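Local coordinates for protein beta-porphyranase (Bacteroides plebeius, PDB 4AWD) that cleaves the red-algal polysaccharide porphyran at linkages between beta-D-galactose and alpha-L-galactose-6-sulfate, releasing mostly disaccharides, at residues T198-W210 / N221-P235. Numbering follows the deposited sequence.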
loop_
_atom_site.group_PDB
_atom_site.type_symbol
_atom_site.label_atom_id
_atom_site.label_comp_id
_atom_site.label_asym_id
_atom_site.label_seq_id
_atom_site.Cartn_x
_atom_site.Cartn_y
_atom_site.Cartn_z
ATOM N N THR A 198 -1.266 6.501 18.612
ATOM C CA THR A 198 0.134 6.210 18.297
ATOM C C THR A 198 0.265 5.592 16.899
ATOM O O THR A 198 1.236 4.868 16.624
ATOM C CB THR A 198 0.678 5.168 19.271
ATOM O OG1 THR A 198 -0.260 4.076 19.346
ATOM C CG2 THR A 198 0.895 5.772 20.661
ATOM N N TRP A 199 -0.712 5.854 16.032
ATOM C CA TRP A 199 -0.784 5.200 14.730
ATOM C C TRP A 199 0.469 5.422 13.864
ATOM O O TRP A 199 0.824 4.562 13.067
ATOM C CB TRP A 199 -2.019 5.674 13.990
ATOM C CG TRP A 199 -2.578 4.703 13.009
ATOM C CD1 TRP A 199 -3.129 3.478 13.283
ATOM C CD2 TRP A 199 -2.694 4.890 11.597
ATOM N NE1 TRP A 199 -3.578 2.890 12.123
ATOM C CE2 TRP A 199 -3.317 3.732 11.073
ATOM C CE3 TRP A 199 -2.331 5.925 10.719
ATOM C CZ2 TRP A 199 -3.582 3.575 9.706
ATOM C CZ3 TRP A 199 -2.598 5.771 9.348
ATOM C CH2 TRP A 199 -3.219 4.604 8.862
ATOM N N ASN A 200 1.119 6.577 14.036
ATOM C CA ASN A 200 2.400 6.862 13.406
ATOM C C ASN A 200 3.595 6.076 13.968
ATOM O O ASN A 200 4.728 6.236 13.466
ATOM C CB ASN A 200 2.698 8.369 13.436
ATOM C CG ASN A 200 3.051 8.881 14.830
ATOM O OD1 ASN A 200 2.380 8.564 15.817
ATOM N ND2 ASN A 200 4.111 9.697 14.905
ATOM N N MET A 201 3.342 5.247 14.992
ATOM C CA MET A 201 4.379 4.421 15.642
ATOM C C MET A 201 3.997 2.950 15.750
ATOM O O MET A 201 4.459 2.251 16.660
ATOM C CB MET A 201 4.713 4.934 17.052
ATOM C CG MET A 201 5.295 6.323 17.072
ATOM S SD MET A 201 5.644 6.942 18.721
ATOM C CE MET A 201 5.145 8.633 18.452
ATOM N N GLN A 202 3.154 2.481 14.840
ATOM C CA GLN A 202 2.699 1.102 14.886
ATOM C C GLN A 202 2.809 0.503 13.491
ATOM O O GLN A 202 2.620 1.199 12.494
ATOM C CB GLN A 202 1.255 0.981 15.448
ATOM C CG GLN A 202 0.994 1.610 16.863
ATOM C CD GLN A 202 1.614 0.827 18.046
ATOM O OE1 GLN A 202 2.081 -0.298 17.866
ATOM N NE2 GLN A 202 1.612 1.427 19.260
ATOM N N MET A 203 3.137 -0.787 13.426
ATOM C CA MET A 203 3.206 -1.511 12.154
ATOM C C MET A 203 1.780 -1.854 11.774
ATOM O O MET A 203 1.290 -2.957 12.049
ATOM C CB MET A 203 4.056 -2.783 12.315
ATOM C CG MET A 203 4.382 -3.561 11.039
ATOM S SD MET A 203 5.471 -2.650 9.925
ATOM C CE MET A 203 5.453 -3.701 8.476
ATOM N N ASN A 204 1.093 -0.877 11.186
ATOM C CA ASN A 204 -0.255 -1.090 10.668
ATOM C C ASN A 204 -0.237 -1.795 9.307
ATOM O O ASN A 204 -0.049 -1.168 8.266
ATOM C CB ASN A 204 -1.017 0.232 10.589
ATOM C CG ASN A 204 -0.784 1.102 11.791
ATOM O OD1 ASN A 204 -1.160 0.749 12.913
ATOM N ND2 ASN A 204 -0.154 2.255 11.569
ATOM N N SER A 205 -0.415 -3.107 9.330
ATOM C CA SER A 205 -0.461 -3.900 8.107
ATOM C C SER A 205 -1.821 -4.532 8.126
ATOM O O SER A 205 -2.507 -4.447 9.148
ATOM C CB SER A 205 0.615 -4.977 8.118
ATOM O OG SER A 205 1.889 -4.388 8.269
ATOM N N ASN A 206 -2.232 -5.151 7.020
ATOM C CA ASN A 206 -3.566 -5.701 6.965
ATOM C C ASN A 206 -3.807 -6.534 5.718
ATOM O O ASN A 206 -3.050 -6.450 4.747
ATOM C CB ASN A 206 -4.584 -4.552 7.030
ATOM C CG ASN A 206 -5.849 -4.912 7.800
ATOM O OD1 ASN A 206 -6.087 -6.076 8.148
ATOM N ND2 ASN A 206 -6.684 -3.902 8.052
ATOM N N THR A 207 -4.870 -7.334 5.760
ATOM C CA THR A 207 -5.328 -8.088 4.611
ATOM C C THR A 207 -6.827 -7.898 4.472
ATOM O O THR A 207 -7.550 -7.817 5.473
ATOM C CB THR A 207 -5.100 -9.588 4.788
ATOM O OG1 THR A 207 -5.950 -10.077 5.842
ATOM C CG2 THR A 207 -3.619 -9.906 5.096
ATOM N N HIS A 208 -7.298 -7.853 3.228
ATOM C CA HIS A 208 -8.723 -7.774 2.962
ATOM C C HIS A 208 -9.099 -8.800 1.910
ATOM O O HIS A 208 -8.482 -8.846 0.841
ATOM C CB HIS A 208 -9.104 -6.375 2.466
ATOM C CG HIS A 208 -8.604 -5.263 3.336
ATOM N ND1 HIS A 208 -9.384 -4.663 4.301
ATOM C CD2 HIS A 208 -7.406 -4.635 3.379
ATOM C CE1 HIS A 208 -8.685 -3.725 4.912
ATOM N NE2 HIS A 208 -7.481 -3.686 4.369
ATOM N N TYR A 209 -10.096 -9.627 2.214
ATOM C CA TYR A 209 -10.788 -10.365 1.179
ATOM C C TYR A 209 -12.109 -9.643 0.953
ATOM O O TYR A 209 -12.982 -9.662 1.827
ATOM C CB TYR A 209 -11.021 -11.826 1.596
ATOM C CG TYR A 209 -11.585 -12.690 0.479
ATOM C CD1 TYR A 209 -12.948 -12.788 0.280
ATOM C CD2 TYR A 209 -10.750 -13.387 -0.383
ATOM C CE1 TYR A 209 -13.480 -13.579 -0.736
ATOM C CE2 TYR A 209 -11.273 -14.170 -1.415
ATOM C CZ TYR A 209 -12.643 -14.264 -1.573
ATOM O OH TYR A 209 -13.195 -15.027 -2.577
ATOM N N TRP A 210 -12.255 -8.991 -0.197
ATOM C CA TRP A 210 -13.472 -8.234 -0.481
ATOM C C TRP A 210 -14.524 -9.146 -1.078
ATOM O O TRP A 210 -14.249 -9.853 -2.047
ATOM C CB TRP A 210 -13.191 -7.068 -1.439
ATOM C CG TRP A 210 -12.370 -6.008 -0.823
ATOM C CD1 TRP A 210 -11.018 -5.855 -0.929
ATOM C CD2 TRP A 210 -12.831 -4.949 0.026
ATOM N NE1 TRP A 210 -10.605 -4.762 -0.201
ATOM C CE2 TRP A 210 -11.696 -4.188 0.398
ATOM C CE3 TRP A 210 -14.091 -4.559 0.496
ATOM C CZ2 TRP A 210 -11.785 -3.051 1.217
ATOM C CZ3 TRP A 210 -14.178 -3.431 1.314
ATOM C CH2 TRP A 210 -13.022 -2.691 1.667
ATOM N N ASN A 221 -13.605 -8.195 4.500
ATOM C CA ASN A 221 -13.334 -9.330 5.391
ATOM C C ASN A 221 -11.876 -9.445 5.834
ATOM O O ASN A 221 -10.963 -9.711 5.043
ATOM C CB ASN A 221 -13.876 -10.636 4.816
ATOM C CG ASN A 221 -15.308 -10.493 4.354
ATOM O OD1 ASN A 221 -15.573 -10.168 3.174
ATOM N ND2 ASN A 221 -16.246 -10.672 5.283
ATOM N N THR A 222 -11.706 -9.267 7.137
ATOM C CA THR A 222 -10.429 -9.040 7.773
ATOM C C THR A 222 -10.068 -10.241 8.664
ATOM O O THR A 222 -10.928 -11.063 8.981
ATOM C CB THR A 222 -10.516 -7.657 8.499
ATOM O OG1 THR A 222 -10.062 -6.629 7.596
ATOM C CG2 THR A 222 -9.738 -7.592 9.799
ATOM N N ALA A 223 -8.793 -10.374 9.013
ATOM C CA ALA A 223 -8.339 -11.431 9.914
ATOM C C ALA A 223 -7.429 -10.885 11.022
ATOM O O ALA A 223 -6.685 -9.913 10.826
ATOM C CB ALA A 223 -7.644 -12.517 9.145
ATOM N N LYS A 224 -7.511 -11.512 12.188
ATOM C CA LYS A 224 -6.713 -11.133 13.330
ATOM C C LYS A 224 -5.238 -11.493 13.102
ATOM O O LYS A 224 -4.899 -12.396 12.308
ATOM C CB LYS A 224 -7.250 -11.808 14.609
ATOM N N ARG A 225 -4.365 -10.769 13.788
ATOM C CA ARG A 225 -2.937 -11.022 13.708
ATOM C C ARG A 225 -2.614 -12.240 14.561
ATOM O O ARG A 225 -3.215 -12.449 15.612
ATOM C CB ARG A 225 -2.156 -9.789 14.164
ATOM C CG ARG A 225 -2.364 -8.577 13.255
ATOM C CD ARG A 225 -1.731 -7.309 13.816
ATOM N NE ARG A 225 -2.083 -6.114 13.029
ATOM C CZ ARG A 225 -1.771 -4.863 13.375
ATOM N NH1 ARG A 225 -1.091 -4.628 14.496
ATOM N NH2 ARG A 225 -2.140 -3.844 12.611
ATOM N N SER A 226 -1.683 -13.063 14.083
ATOM C CA SER A 226 -1.241 -14.220 14.841
ATOM C C SER A 226 0.279 -14.265 14.954
ATOM O O SER A 226 0.996 -13.614 14.172
ATOM C CB SER A 226 -1.796 -15.518 14.244
ATOM O OG SER A 226 -1.383 -15.711 12.907
ATOM N N ASP A 227 0.749 -15.030 15.943
ATOM C CA ASP A 227 2.174 -15.309 16.164
ATOM C C ASP A 227 2.948 -13.999 16.244
ATOM O O ASP A 227 3.900 -13.763 15.482
ATOM C CB ASP A 227 2.720 -16.220 15.059
ATOM C CG ASP A 227 2.089 -17.611 15.067
ATOM O OD1 ASP A 227 1.671 -18.084 16.141
ATOM O OD2 ASP A 227 2.020 -18.245 13.990
ATOM N N VAL A 228 2.507 -13.152 17.167
ATOM C CA VAL A 228 2.909 -11.760 17.221
ATOM C C VAL A 228 4.204 -11.589 17.997
ATOM O O VAL A 228 4.370 -12.146 19.084
ATOM C CB VAL A 228 1.803 -10.894 17.884
ATOM C CG1 VAL A 228 2.231 -9.410 17.959
ATOM C CG2 VAL A 228 0.492 -11.055 17.137
ATOM N N VAL A 229 5.117 -10.814 17.429
ATOM C CA VAL A 229 6.306 -10.410 18.133
ATOM C C VAL A 229 6.114 -8.966 18.587
ATOM O O VAL A 229 6.231 -8.676 19.787
ATOM C CB VAL A 229 7.597 -10.641 17.282
ATOM C CG1 VAL A 229 8.821 -9.877 17.852
ATOM C CG2 VAL A 229 7.895 -12.122 17.225
ATOM N N SER A 230 5.783 -8.078 17.644
ATOM C CA SER A 230 5.593 -6.667 17.954
ATOM C C SER A 230 4.730 -5.905 16.935
ATOM O O SER A 230 4.693 -6.249 15.759
ATOM C CB SER A 230 6.954 -5.980 18.107
ATOM O OG SER A 230 6.795 -4.626 18.473
ATOM N N TYR A 231 4.030 -4.883 17.422
ATOM C CA TYR A 231 3.376 -3.870 16.589
ATOM C C TYR A 231 4.175 -2.558 16.640
ATOM O O TYR A 231 3.817 -1.582 15.970
ATOM C CB TYR A 231 1.967 -3.559 17.113
ATOM C CG TYR A 231 1.034 -4.741 17.276
ATOM C CD1 TYR A 231 1.171 -5.886 16.488
ATOM C CD2 TYR A 231 -0.015 -4.697 18.204
ATOM C CE1 TYR A 231 0.296 -6.971 16.634
ATOM C CE2 TYR A 231 -0.897 -5.770 18.358
ATOM C CZ TYR A 231 -0.737 -6.903 17.565
ATOM O OH TYR A 231 -1.593 -7.973 17.699
ATOM N N MET A 232 5.242 -2.537 17.437
ATOM C CA MET A 232 5.901 -1.280 17.821
ATOM C C MET A 232 6.852 -0.749 16.760
ATOM O O MET A 232 7.722 -1.459 16.258
ATOM C CB MET A 232 6.650 -1.428 19.156
ATOM C CG MET A 232 5.778 -1.864 20.348
ATOM S SD MET A 232 4.564 -0.621 20.849
ATOM C CE MET A 232 5.598 0.517 21.802
ATOM N N THR A 233 6.710 0.528 16.465
ATOM C CA THR A 233 7.413 1.125 15.352
ATOM C C THR A 233 7.895 2.533 15.715
ATOM O O THR A 233 7.495 3.081 16.731
ATOM C CB THR A 233 6.498 0.998 14.098
ATOM O OG1 THR A 233 7.047 0.002 13.211
ATOM C CG2 THR A 233 6.253 2.298 13.395
ATOM N N ASP A 234 8.802 3.096 14.929
ATOM C CA ASP A 234 9.308 4.437 15.204
ATOM C C ASP A 234 8.442 5.473 14.489
ATOM O O ASP A 234 7.793 5.138 13.502
ATOM C CB ASP A 234 10.758 4.552 14.740
ATOM C CG ASP A 234 11.649 3.522 15.382
ATOM O OD1 ASP A 234 11.906 3.629 16.602
ATOM O OD2 ASP A 234 12.095 2.607 14.667
ATOM N N PRO A 235 8.438 6.737 14.977
ATOM C CA PRO A 235 7.595 7.770 14.340
ATOM C C PRO A 235 7.834 7.818 12.818
ATOM O O PRO A 235 8.962 8.055 12.371
ATOM C CB PRO A 235 8.028 9.064 15.041
ATOM C CG PRO A 235 8.571 8.621 16.363
ATOM C CD PRO A 235 9.232 7.294 16.094
HETATM O O HOH W 1 -4.124 -6.093 11.153
HETATM O O HOH W 2 -6.382 -8.895 8.159
HETATM O O HOH W 3 -8.505 -11.278 5.288
#
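The carbonyl of N200 receives a C-H...O contact from the CA of P235, and M201 slants past the P235 ring, its CE 4.0 Å from P235 CG. The M201 carbonyl takes the T233 amide at 2.8 Å between N and O, a bent bond (135° at the hydrogen) whose donor sits above the carbonyl plane. T233 points toward the facing segment, and its CG2 packs against the M201–Q202 peptide. Q202 runs its side chain beside that of M232, bending at chi2 (-72°). The next bond is straighter: M203 N reaches Y231 O at 2.8 Å.

From here the backbones part, and R225 spans the gap. Extended from CG to NE, it lays one guanidinium face over the M203 carbonyl, NH1 above one face of the Y231 ring. A water bonded to R225 NE (2.8 Å) donates to S205 O. A second water joins N206 OD1, T207 OG1 and A223 N; a third links T207 OG1 to N221 O. T222 OG1 adds only a weak bond to T207 O. The chains close again at Y209 and N221, an antiparallel hydrogen-bonded pair in which Y209 N meets N221 O at 3.0 Å and nearly straight (172°).

The contact joins strand 204-213 and the turn leading into it to the end of its hairpin partner, 219-221, and the long connection that follows, in this GH16 fold. Strand 204-213's other neighbour is 168-182, which carries E176 and E181, the probable catalytic pair; W210 NE1 bonds to E176. Strands 252-257 and 260-265 pack against M203.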